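TAF6 (Antonospora locustae, PDB 4ATG) is a TFIID subunit whose C-terminal HEAT-repeat domain takes part in forming the TAF6-TAF9 complex in the transcription machinery. Local coordinates at residues S50-K55 against A60-T65; A68-L73 against P90-C95; G152-L157 against T167-H172. All coordinates share one frame; numbering follows the deposited sequence.

Interaction 1: residues S50-K55 against A60-T65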
loop_
_atom_site.group_PDB
_atom_site.type_symbol
_atom_site.label_atom_id
_atom_site.label_comp_id
_atom_site.label_asym_id
_atom_site.label_seq_id
_atom_site.Cartn_x
_atom_site.Cartn_y
_atom_site.Cartn_z
ATOM N N SER A 50 8.192 -3.074 -6.084
ATOM C CA SER A 50 8.644 -2.739 -4.719
ATOM C C SER A 50 9.932 -1.943 -4.766
ATOM O O SER A 50 10.066 -0.948 -4.051
ATOM C CB SER A 50 8.873 -3.998 -3.888
ATOM O OG SER A 50 7.646 -4.655 -3.649
ATOM N N GLU A 51 10.887 -2.367 -5.632
ATOM C CA GLU A 51 12.180 -1.677 -5.777
ATOM C C GLU A 51 12.004 -0.289 -6.381
ATOM O O GLU A 51 12.652 0.664 -5.957
ATOM C CB GLU A 51 13.160 -2.510 -6.632
ATOM C CG GLU A 51 13.779 -3.679 -5.883
ATOM C CD GLU A 51 14.558 -4.689 -6.710
ATOM O OE1 GLU A 51 14.504 -4.630 -7.962
ATOM O OE2 GLU A 51 15.202 -5.568 -6.093
ATOM N N LEU A 52 11.097 -0.162 -7.347
ATOM C CA LEU A 52 10.838 1.125 -7.992
ATOM C C LEU A 52 10.227 2.108 -6.990
ATOM O O LEU A 52 10.642 3.265 -6.971
ATOM C CB LEU A 52 9.929 0.915 -9.231
ATOM C CG LEU A 52 9.603 2.155 -10.082
ATOM C CD1 LEU A 52 10.879 2.840 -10.627
ATOM C CD2 LEU A 52 8.656 1.778 -11.224
ATOM N N ILE A 53 9.296 1.652 -6.111
ATOM C CA ILE A 53 8.705 2.531 -5.089
ATOM C C ILE A 53 9.810 3.112 -4.195
ATOM O O ILE A 53 9.801 4.308 -3.919
ATOM C CB ILE A 53 7.630 1.767 -4.273
ATOM C CG1 ILE A 53 6.282 1.728 -5.057
ATOM C CG2 ILE A 53 7.438 2.344 -2.850
ATOM C CD1 ILE A 53 5.380 0.543 -4.631
ATOM N N LEU A 54 10.783 2.271 -3.764
ATOM C CA LEU A 54 11.891 2.737 -2.900
ATOM C C LEU A 54 12.745 3.803 -3.562
ATOM O O LEU A 54 13.338 4.635 -2.878
ATOM C CB LEU A 54 12.766 1.553 -2.428
ATOM C CG LEU A 54 12.058 0.442 -1.607
ATOM C CD1 LEU A 54 13.052 -0.638 -1.192
ATOM C CD2 LEU A 54 11.340 1.014 -0.368
ATOM N N LYS A 55 12.781 3.796 -4.893
ATOM C CA LYS A 55 13.568 4.749 -5.693
ATOM C C LYS A 55 12.755 5.968 -6.119
ATOM O O LYS A 55 13.333 6.926 -6.638
ATOM C CB LYS A 55 14.075 4.031 -6.963
ATOM C CG LYS A 55 15.284 3.147 -6.726
ATOM C CD LYS A 55 15.530 2.227 -7.904
ATOM C CE LYS A 55 16.724 1.326 -7.684
ATOM N NZ LYS A 55 16.764 0.222 -8.679
ATOM N N ALA A 60 5.460 11.360 -7.206
ATOM C CA ALA A 60 4.079 11.044 -6.805
ATOM C C ALA A 60 3.325 10.275 -7.875
ATOM O O ALA A 60 2.663 9.290 -7.553
ATOM C CB ALA A 60 3.322 12.320 -6.438
ATOM N N GLU A 61 3.458 10.690 -9.153
ATOM C CA GLU A 61 2.767 10.010 -10.248
ATOM C C GLU A 61 3.278 8.580 -10.460
ATOM O O GLU A 61 2.472 7.684 -10.697
ATOM C CB GLU A 61 2.746 10.865 -11.530
ATOM C CG GLU A 61 1.950 12.162 -11.350
ATOM C CD GLU A 61 0.536 11.990 -10.800
ATOM O OE1 GLU A 61 -0.250 11.232 -11.415
ATOM O OE2 GLU A 61 0.229 12.578 -9.734
ATOM N N VAL A 62 4.589 8.351 -10.285
ATOM C CA VAL A 62 5.149 6.975 -10.391
ATOM C C VAL A 62 4.627 6.132 -9.245
ATOM O O VAL A 62 4.170 5.015 -9.480
ATOM C CB VAL A 62 6.702 6.956 -10.494
ATOM C CG1 VAL A 62 7.258 5.526 -10.497
ATOM C CG2 VAL A 62 7.173 7.706 -11.742
ATOM N N LEU A 63 4.583 6.695 -8.024
ATOM C CA LEU A 63 4.075 5.946 -6.857
ATOM C C LEU A 63 2.623 5.552 -7.059
ATOM O O LEU A 63 2.244 4.415 -6.763
ATOM C CB LEU A 63 4.218 6.766 -5.562
ATOM C CG LEU A 63 5.655 7.043 -5.067
ATOM C CD1 LEU A 63 5.633 7.908 -3.856
ATOM C CD2 LEU A 63 6.394 5.777 -4.735
ATOM N N LYS A 64 1.809 6.474 -7.607
ATOM C CA LYS A 64 0.397 6.174 -7.887
ATOM C C LYS A 64 0.238 5.052 -8.902
ATOM O O LYS A 64 -0.630 4.194 -8.724
ATOM C CB LYS A 64 -0.354 7.416 -8.358
ATOM C CG LYS A 64 -0.550 8.435 -7.251
ATOM C CD LYS A 64 -1.300 9.641 -7.802
ATOM C CE LYS A 64 -1.212 10.821 -6.863
ATOM N NZ LYS A 64 -1.755 12.043 -7.501
ATOM N N THR A 65 1.082 5.035 -9.950
ATOM C CA THR A 65 1.088 3.951 -10.955
ATOM C C THR A 65 1.454 2.623 -10.302
ATOM O O THR A 65 0.806 1.631 -10.593
ATOM C CB THR A 65 2.044 4.295 -12.121
ATOM O OG1 THR A 65 1.571 5.501 -12.713
ATOM C CG2 THR A 65 2.068 3.223 -13.213
#

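Interaction 2: residues A68-L73 against P90-C95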
loop_
_atom_site.group_PDB
_atom_site.type_symbol
_atom_site.label_atom_id
_atom_site.label_comp_id
_atom_site.label_asym_id
_atom_site.label_seq_id
_atom_site.Cartn_x
_atom_site.Cartn_y
_atom_site.Cartn_z
ATOM N N ALA A 68 -1.450 1.314 -8.299
ATOM C CA ALA A 68 -2.491 0.866 -9.247
ATOM C C ALA A 68 -2.115 -0.460 -9.876
ATOM O O ALA A 68 -3.002 -1.279 -10.068
ATOM C CB ALA A 68 -2.724 1.925 -10.322
ATOM N N LEU A 69 -0.799 -0.696 -10.165
ATOM C CA LEU A 69 -0.354 -1.984 -10.724
ATOM C C LEU A 69 -0.558 -3.093 -9.697
ATOM O O LEU A 69 -0.961 -4.209 -10.054
ATOM C CB LEU A 69 1.108 -1.915 -11.167
ATOM C CG LEU A 69 1.379 -1.036 -12.422
ATOM C CD1 LEU A 69 2.887 -0.884 -12.624
ATOM C CD2 LEU A 69 0.805 -1.685 -13.658
ATOM N N TYR A 70 -0.266 -2.820 -8.420
ATOM C CA TYR A 70 -0.522 -3.854 -7.393
ATOM C C TYR A 70 -2.012 -4.214 -7.370
ATOM O O TYR A 70 -2.365 -5.393 -7.311
ATOM C CB TYR A 70 -0.153 -3.361 -6.001
ATOM C CG TYR A 70 1.327 -3.378 -5.666
ATOM C CD1 TYR A 70 2.183 -4.335 -6.219
ATOM C CD2 TYR A 70 1.854 -2.489 -4.736
ATOM C CE1 TYR A 70 3.535 -4.388 -5.861
ATOM C CE2 TYR A 70 3.194 -2.544 -4.360
ATOM C CZ TYR A 70 4.033 -3.481 -4.938
ATOM O OH TYR A 70 5.354 -3.491 -4.577
ATOM N N PHE A 71 -2.884 -3.199 -7.397
ATOM C CA PHE A 71 -4.330 -3.431 -7.353
ATOM C C PHE A 71 -4.787 -4.204 -8.579
ATOM O O PHE A 71 -5.681 -5.040 -8.480
ATOM C CB PHE A 71 -5.083 -2.079 -7.219
ATOM C CG PHE A 71 -6.557 -2.239 -6.888
ATOM C CD1 PHE A 71 -6.970 -3.082 -5.857
ATOM C CD2 PHE A 71 -7.528 -1.569 -7.622
ATOM C CE1 PHE A 71 -8.335 -3.237 -5.555
ATOM C CE2 PHE A 71 -8.890 -1.725 -7.322
ATOM C CZ PHE A 71 -9.280 -2.559 -6.295
ATOM N N SER A 72 -4.181 -3.934 -9.754
ATOM C CA SER A 72 -4.554 -4.663 -10.974
ATOM C C SER A 72 -4.241 -6.145 -10.785
ATOM O O SER A 72 -5.066 -6.982 -11.113
ATOM C CB SER A 72 -3.777 -4.150 -12.189
ATOM O OG SER A 72 -4.275 -2.913 -12.674
ATOM N N LEU A 73 -3.047 -6.465 -10.272
ATOM C CA LEU A 73 -2.664 -7.885 -10.087
ATOM C C LEU A 73 -3.572 -8.546 -9.033
ATOM O O LEU A 73 -4.035 -9.681 -9.226
ATOM C CB LEU A 73 -1.196 -7.961 -9.647
ATOM C CG LEU A 73 -0.132 -7.624 -10.708
ATOM C CD1 LEU A 73 1.277 -7.655 -10.061
ATOM C CD2 LEU A 73 -0.169 -8.618 -11.852
ATOM N N PRO A 90 3.704 -5.008 2.776
ATOM C CA PRO A 90 4.724 -4.086 3.308
ATOM C C PRO A 90 5.129 -2.995 2.311
ATOM O O PRO A 90 5.396 -1.883 2.737
ATOM C CB PRO A 90 5.882 -5.000 3.728
ATOM C CG PRO A 90 5.701 -6.232 2.984
ATOM C CD PRO A 90 4.224 -6.393 2.728
ATOM N N SER A 91 5.057 -3.271 0.995
ATOM C CA SER A 91 5.379 -2.280 -0.039
ATOM C C SER A 91 4.285 -1.184 -0.057
ATOM O O SER A 91 4.595 -0.000 -0.098
ATOM C CB SER A 91 5.478 -2.950 -1.399
ATOM O OG SER A 91 5.897 -2.003 -2.361
ATOM N N LEU A 92 3.012 -1.584 0.011
ATOM C CA LEU A 92 1.926 -0.622 0.139
ATOM C C LEU A 92 2.054 0.155 1.442
ATOM O O LEU A 92 1.846 1.361 1.439
ATOM C CB LEU A 92 0.595 -1.332 0.124
ATOM C CG LEU A 92 0.094 -1.846 -1.226
ATOM C CD1 LEU A 92 -1.131 -2.777 -0.977
ATOM C CD2 LEU A 92 -0.257 -0.676 -2.154
ATOM N N LEU A 93 2.397 -0.513 2.545
ATOM C CA LEU A 93 2.563 0.188 3.826
ATOM C C LEU A 93 3.693 1.205 3.804
ATOM O O LEU A 93 3.569 2.249 4.449
ATOM C CB LEU A 93 2.717 -0.793 4.994
ATOM C CG LEU A 93 1.456 -1.589 5.343
ATOM C CD1 LEU A 93 1.792 -2.696 6.289
ATOM C CD2 LEU A 93 0.374 -0.689 5.976
ATOM N N THR A 94 4.767 0.950 3.011
ATOM C CA THR A 94 5.869 1.924 2.837
ATOM C C THR A 94 5.294 3.217 2.204
ATOM O O THR A 94 5.702 4.311 2.574
ATOM C CB THR A 94 6.963 1.316 1.973
ATOM O OG1 THR A 94 7.533 0.213 2.685
ATOM C CG2 THR A 94 8.056 2.314 1.604
ATOM N N CYS A 95 4.341 3.083 1.269
ATOM C CA CYS A 95 3.704 4.261 0.645
ATOM C C CYS A 95 2.796 4.996 1.605
ATOM O O CYS A 95 2.588 6.197 1.438
ATOM C CB CYS A 95 2.960 3.876 -0.625
ATOM S SG CYS A 95 4.036 3.263 -1.933
#

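Interaction 3: residues G152-L157 against T167-H172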
loop_
_atom_site.group_PDB
_atom_site.type_symbol
_atom_site.label_atom_id
_atom_site.label_comp_id
_atom_site.label_asym_id
_atom_site.label_seq_id
_atom_site.Cartn_x
_atom_site.Cartn_y
_atom_site.Cartn_z
ATOM N N GLY A 152 -0.493 9.339 7.756
ATOM C CA GLY A 152 -0.765 8.216 6.855
ATOM C C GLY A 152 -1.199 7.005 7.662
ATOM O O GLY A 152 -2.224 6.384 7.360
ATOM N N ALA A 153 -0.440 6.685 8.724
ATOM C CA ALA A 153 -0.726 5.538 9.604
ATOM C C ALA A 153 -2.122 5.642 10.220
ATOM O O ALA A 153 -2.882 4.683 10.135
ATOM C CB ALA A 153 0.325 5.428 10.689
ATOM N N LEU A 154 -2.483 6.819 10.775
ATOM C CA LEU A 154 -3.814 7.028 11.353
ATOM C C LEU A 154 -4.922 6.967 10.291
ATOM O O LEU A 154 -5.961 6.352 10.541
ATOM C CB LEU A 154 -3.893 8.370 12.113
ATOM C CG LEU A 154 -5.243 8.631 12.828
ATOM C CD1 LEU A 154 -5.612 7.492 13.809
ATOM C CD2 LEU A 154 -5.238 9.972 13.526
ATOM N N TYR A 155 -4.708 7.590 9.120
ATOM C CA TYR A 155 -5.695 7.554 8.033
ATOM C C TYR A 155 -6.007 6.115 7.678
ATOM O O TYR A 155 -7.177 5.763 7.580
ATOM C CB TYR A 155 -5.200 8.297 6.782
ATOM C CG TYR A 155 -6.244 8.286 5.690
ATOM C CD1 TYR A 155 -7.311 9.179 5.715
ATOM C CD2 TYR A 155 -6.211 7.331 4.677
ATOM C CE1 TYR A 155 -8.313 9.134 4.751
ATOM C CE2 TYR A 155 -7.214 7.277 3.702
ATOM C CZ TYR A 155 -8.259 8.186 3.745
ATOM O OH TYR A 155 -9.246 8.169 2.795
ATOM N N CYS A 156 -4.966 5.277 7.513
ATOM C CA CYS A 156 -5.164 3.866 7.169
ATOM C C CYS A 156 -5.959 3.133 8.247
ATOM O O CYS A 156 -6.949 2.490 7.909
ATOM C CB CYS A 156 -3.843 3.167 6.874
ATOM S SG CYS A 156 -4.041 1.530 6.134
ATOM N N LEU A 157 -5.580 3.299 9.542
ATOM C CA LEU A 157 -6.323 2.698 10.645
ATOM C C LEU A 157 -7.790 3.114 10.619
ATOM O O LEU A 157 -8.686 2.272 10.799
ATOM C CB LEU A 157 -5.727 3.143 11.991
ATOM C CG LEU A 157 -4.418 2.436 12.416
ATOM C CD1 LEU A 157 -3.808 3.117 13.632
ATOM C CD2 LEU A 157 -4.672 0.952 12.754
ATOM N N THR A 167 -11.297 -0.017 18.921
ATOM C CA THR A 167 -10.257 -0.621 19.733
ATOM C C THR A 167 -9.023 0.279 19.674
ATOM O O THR A 167 -8.903 1.158 20.523
ATOM C CB THR A 167 -10.085 -2.123 19.469
ATOM O OG1 THR A 167 -9.816 -2.348 18.084
ATOM C CG2 THR A 167 -11.300 -2.932 19.899
ATOM N N VAL A 168 -8.241 0.186 18.600
ATOM C CA VAL A 168 -6.981 0.898 18.331
ATOM C C VAL A 168 -7.011 2.436 18.483
ATOM O O VAL A 168 -6.242 2.986 19.267
ATOM C CB VAL A 168 -6.317 0.444 16.989
ATOM C CG1 VAL A 168 -4.906 1.001 16.844
ATOM C CG2 VAL A 168 -6.301 -1.082 16.848
ATOM N N ILE A 169 -7.841 3.125 17.716
ATOM C CA ILE A 169 -7.861 4.592 17.738
ATOM C C ILE A 169 -8.378 5.192 19.043
ATOM O O ILE A 169 -7.659 5.979 19.685
ATOM C CB ILE A 169 -8.546 5.151 16.461
ATOM C CG1 ILE A 169 -7.816 4.609 15.202
ATOM C CG2 ILE A 169 -8.562 6.677 16.487
ATOM C CD1 ILE A 169 -8.491 4.980 13.922
ATOM N N ARG A 170 -9.605 4.803 19.445
ATOM C CA ARG A 170 -10.244 5.265 20.686
ATOM C C ARG A 170 -9.366 5.023 21.935
ATOM O O ARG A 170 -9.234 5.923 22.766
ATOM C CB ARG A 170 -11.639 4.629 20.842
ATOM C CG ARG A 170 -12.582 5.420 21.743
ATOM C CD ARG A 170 -14.042 4.976 21.643
ATOM N NE ARG A 170 -14.624 5.178 20.309
ATOM C CZ ARG A 170 -15.062 6.345 19.844
ATOM N NH1 ARG A 170 -14.970 7.442 20.586
ATOM N NH2 ARG A 170 -15.577 6.427 18.626
ATOM N N GLU A 171 -8.729 3.845 22.026
ATOM C CA GLU A 171 -7.852 3.461 23.142
ATOM C C GLU A 171 -6.595 4.319 23.286
ATOM O O GLU A 171 -6.124 4.500 24.402
ATOM C CB GLU A 171 -7.432 1.987 23.003
ATOM C CG GLU A 171 -8.282 1.023 23.813
ATOM C CD GLU A 171 -7.794 0.826 25.234
ATOM O OE1 GLU A 171 -6.827 0.055 25.429
ATOM O OE2 GLU A 171 -8.374 1.449 26.153
ATOM N N HIS A 172 -6.024 4.805 22.167
ATOM C CA HIS A 172 -4.762 5.551 22.188
ATOM C C HIS A 172 -4.857 7.048 21.900
ATOM O O HIS A 172 -3.832 7.733 21.953
ATOM C CB HIS A 172 -3.766 4.899 21.219
ATOM C CG HIS A 172 -3.362 3.504 21.589
ATOM N ND1 HIS A 172 -3.903 2.402 20.944
ATOM C CD2 HIS A 172 -2.461 3.076 22.504
ATOM C CE1 HIS A 172 -3.313 1.344 21.481
ATOM N NE2 HIS A 172 -2.433 1.699 22.419
#

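Interaction 1: residues S50-K55 against A60-T65
Helices 42-55 and 60-75, consecutive in this HEAT-repeat domain, form a helical hairpin across a four-residue loop; here 50-55, through Leu52 and Ile53, meets 60-65, through Val62 and Leu63. The backbones come nearest at Ile53 and Leu63, whose CA atoms lie 6.0 Å apart. At that point CD2 of Leu63 rests against the backbone of Ile53, 3.8 Å from the Ile53 carbonyl O. The same methyl touches the Ile53 side chain, lying 4.1 Å from Ile53 CG2 and equally far from CG1, so one methyl group meets both branches of the isoleucine. Beside this pair, Val62 CG1 lies 4.1 Å from Leu52 CD2, the two side chains lying roughly perpendicular. With CG anti to its own backbone nitrogen (chi1 -177°), Leu52 sends its branch over to the valine. Farther along the hairpin, Cys66 and Tyr70 of helix 60-75 extend the cover of Ile53, while Ile101 and Val106 pack on Leu63. The two segments meet through van der Waals contacts, and 157 Å² is buried, both sides summed; the joint therefore probably depends on the fit of branched aliphatic groups, without directional bonds between the two segments to fix its register.

Interaction 2: residues A68-L73 against P90-C95
Tyr70 OH is gripped by two serine hydroxyls: it makes a hydrogen bond of 2.7 Å to Ser91 OG, and a probable second one, less certain because Ser50 is modelled in two conformations, to Ser50 OG of helix 42-55. Either hydroxyl of the Tyr70-Ser91 pair could be the donor. The serine oxygen of Ser91 lies in the plane of the tyrosine ring, at its edge, and is also 3.4 Å from Tyr70 CE2, so the approach is along the rim and not over a face. Ser91 presents the oxygen by holding OG anti to its backbone nitrogen (chi1 -175°). The CB of Ser91 follows, 3.2 Å from Tyr70 OH. Nearer the root of the ring, Leu92 CD2 touches Tyr70 CD2 at 3.8 Å, again at the edge and near the ring plane, and the two side chains overlap while running opposite ways. Tyr70 thus bridges helices 60-75 and 85-97, whose nearest CA atoms in these segments, those of Tyr70 and Leu92, are 8.6 Å apart. This is packing between successive helices of the HEAT-repeat domain, its centre about 4 Å from the centre of the chain. Around it, Ile49 packs on the tyrosine, and Ile113 and Ile117 of helix 104-121 cover Leu92. All three touching residues are buried, so the phenol's polar end has a buried partner in Ser91 OG and probably a second in Ser50 OG. Bonding at the far end of the ring and a methyl at its edge would probably restrict how far the ring can turn or tilt.

Interaction 3: residues G152-L157 against T167-H172
Ile169 and Leu157 face each other across the contact, with their CA atoms 7.5 Å apart, the shortest such distance between 152-157 and 167-172. Ile169 reaches over with an extended chain: CG1 is anti to the carbonyl carbon and CD1 continues outward (chi2 174°). This carries CD1 into the angle between two leucines, 3.8 Å from Leu157 CB and 3.8 Å from Leu154 CD1. Leu157 keeps CG beside its backbone nitrogen, whereas Leu154 has CG anti to it (chi1 -177°); this, with its second torsion, sets CD1 against the isoleucine, and the two chains cross at a slant. The segments belong to helices 147-160 and 162-179, neighbours in the HEAT-repeat array, with local axes 10.8 Å apart at closest approach and inclined at 127°, well short of strictly antiparallel. Beside Ile169, Val168 offers CG1 to both methyls of Leu157, 4.0 Å from CD1, the valine set nearly crosswise to the leucine. An alanine here in place of Ile169 would lack CG1, CG2 and CD1 and is likely to leave Leu154 CD1 and Leu157 CB without their aliphatic partner. Leu189 of helix 183-194 touches both Ile169 and Leu154, while Leu136 of helix 128-140 packs on Leu157. Within 167-172, the His172 ND1 hydrogen bonds Val168 O at 2.9 Å, meeting a lone pair in the carbonyl plane.

Overall arrangement
From the N terminus, interaction 1 comes first, closing the short loop that joins helices 42-55 and 60-75. Helix 60-75 then carries on into interaction 2, which closes a longer excursion by bringing helix 85-97 back against it. The two share that helix and touch directly, with centres 9 Å apart, so helices 42-55, 60-75 and 85-97 form one joined cluster. Interaction 3 closes a turn farther along, between helices 147-160 and 162-179, about 25 Å from interaction 1 between centres and on the opposite side of the chain's centre. None nests within or crosses another: the three follow in series, as expected of a repeat array packed neighbour on neighbour.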